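Local coordinates for protein PUF (Pumilio/FBF) domain-containing (Caenorhabditis elegans, PDB 6NOD) that probably binds 3'-untranslated regions of messenger RNAs through its domain of Pumilio repeats, at residues A[24-29]-A[57-62]. Residues are numbered along the deposited sequence; the frame is centred on the assembly and turned at random.
Sequences SDIRGA and DSIFDE
Glu62 and Gly28 join a type II beta turn, Ile26 to Ala29, to helix 57-65 near the N-terminal end of the Pumilio-repeat solenoid, where one carboxylate grips both the turn and the start of helix 30-34. The turn is closed by its own bond from Ala29 N to Ile26 O, 2.9 Å. Gly28 N donates to Glu62 OE2 at 2.7 Å, with an angle of 163° at the hydrogen. It comes in on the syn side, 22° out of the carboxylate plane, while OE1 accepts from Leu30 N. The Glu62 chain, extended beyond CG, reaches across to the turn. Replacing Glu62 with an alanine would probably leave the amides of Gly28 and Leu30 without their carboxylate acceptors and let the turn shift against helix 57-65.

The tightly packed part lies inside, where Ile26 CG1 meets Ile59 CG2 at 3.7 Å and both side chains also touch Ile43 of helix 37-49. Toward solvent the fit is looser: exposed Arg27 bends so that one face of its guanidinium lies over Ser58 O, in a geometry too poor for a hydrogen bond. Asp61 OD1 remains 4.9 Å from Arg27 NH2, its OD2 being in a salt bridge with Arg94. At the upstream end Ser58 OG, hydrogen-bonded to Glu55 O, sits 3.2 Å from Ser24 CA.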
# COMPACT_ATOMS: atom_id res chain seq x y z
N SER A 24 18.73 -12.99 -31.15
CA SER A 24 19.09 -14.24 -31.81
C SER A 24 20.59 -14.44 -31.89
O SER A 24 21.05 -15.56 -32.13
CB SER A 24 18.47 -14.29 -33.21
OG SER A 24 18.62 -13.04 -33.87
N ASP A 25 21.38 -13.38 -31.69
CA ASP A 25 22.83 -13.52 -31.70
C ASP A 25 23.36 -14.09 -30.40
O ASP A 25 24.43 -14.71 -30.39
CB ASP A 25 23.49 -12.17 -31.98
CG ASP A 25 23.34 -11.73 -33.43
OD1 ASP A 25 22.94 -10.57 -33.66
OD2 ASP A 25 23.61 -12.55 -34.33
N ILE A 26 22.65 -13.91 -29.29
CA ILE A 26 23.11 -14.39 -27.99
C ILE A 26 22.52 -15.77 -27.71
O ILE A 26 22.52 -16.23 -26.57
CB ILE A 26 22.78 -13.40 -26.86
CG1 ILE A 26 21.28 -13.37 -26.57
CG2 ILE A 26 23.28 -12.01 -27.21
CD1 ILE A 26 20.93 -12.73 -25.25
N ARG A 27 22.02 -16.43 -28.76
CA ARG A 27 21.52 -17.79 -28.61
C ARG A 27 22.61 -18.70 -28.07
O ARG A 27 23.75 -18.66 -28.53
CB ARG A 27 21.01 -18.30 -29.96
CG ARG A 27 19.50 -18.30 -30.09
CD ARG A 27 19.03 -19.24 -31.18
NE ARG A 27 17.72 -19.80 -30.85
CZ ARG A 27 17.52 -21.02 -30.37
NH1 ARG A 27 18.56 -21.83 -30.16
NH2 ARG A 27 16.30 -21.44 -30.10
N GLY A 28 22.26 -19.52 -27.09
CA GLY A 28 23.22 -20.35 -26.40
C GLY A 28 24.00 -19.66 -25.31
O GLY A 28 24.65 -20.34 -24.51
N ALA A 29 23.95 -18.33 -25.23
CA ALA A 29 24.63 -17.56 -24.20
C ALA A 29 23.64 -16.71 -23.40
O ALA A 29 24.00 -15.65 -22.89
CB ALA A 29 25.71 -16.67 -24.82
N ASP A 57 11.69 -14.97 -29.35
CA ASP A 57 11.49 -16.41 -29.28
C ASP A 57 12.79 -17.19 -29.46
O ASP A 57 12.81 -18.39 -29.15
CB ASP A 57 10.47 -16.86 -30.33
CG ASP A 57 9.05 -16.52 -29.94
OD1 ASP A 57 8.85 -15.85 -28.91
OD2 ASP A 57 8.12 -16.93 -30.67
N SER A 58 13.85 -16.55 -29.95
CA SER A 58 15.11 -17.26 -30.15
C SER A 58 15.81 -17.55 -28.83
O SER A 58 16.58 -18.51 -28.74
CB SER A 58 16.02 -16.45 -31.08
OG SER A 58 16.26 -15.16 -30.54
N ILE A 59 15.57 -16.73 -27.81
CA ILE A 59 16.16 -16.92 -26.49
C ILE A 59 15.16 -17.40 -25.47
O ILE A 59 15.54 -17.68 -24.32
CB ILE A 59 16.84 -15.63 -26.00
CG1 ILE A 59 15.87 -14.45 -26.07
CG2 ILE A 59 18.10 -15.34 -26.80
CD1 ILE A 59 16.04 -13.44 -24.96
N PHE A 60 13.88 -17.51 -25.84
CA PHE A 60 12.83 -17.74 -24.84
C PHE A 60 12.97 -19.10 -24.17
O PHE A 60 12.84 -19.21 -22.94
CB PHE A 60 11.45 -17.60 -25.48
CG PHE A 60 10.32 -17.85 -24.53
CD1 PHE A 60 9.58 -19.01 -24.60
CD2 PHE A 60 10.02 -16.93 -23.54
CE1 PHE A 60 8.54 -19.25 -23.72
CE2 PHE A 60 8.99 -17.15 -22.66
CZ PHE A 60 8.24 -18.32 -22.75
N ASP A 61 13.23 -20.15 -24.95
CA ASP A 61 13.36 -21.48 -24.36
C ASP A 61 14.55 -21.56 -23.41
O ASP A 61 14.51 -22.31 -22.43
CB ASP A 61 13.48 -22.54 -25.46
CG ASP A 61 12.22 -22.66 -26.29
OD1 ASP A 61 12.27 -22.33 -27.50
OD2 ASP A 61 11.18 -23.07 -25.74
N GLU A 62 15.60 -20.78 -23.68
CA GLU A 62 16.72 -20.71 -22.74
C GLU A 62 16.31 -20.01 -21.46
O GLU A 62 16.78 -20.36 -20.37
CB GLU A 62 17.90 -19.98 -23.39
CG GLU A 62 18.95 -20.90 -23.98
CD GLU A 62 20.01 -20.14 -24.75
OE1 GLU A 62 21.03 -19.75 -24.14
OE2 GLU A 62 19.82 -19.93 -25.97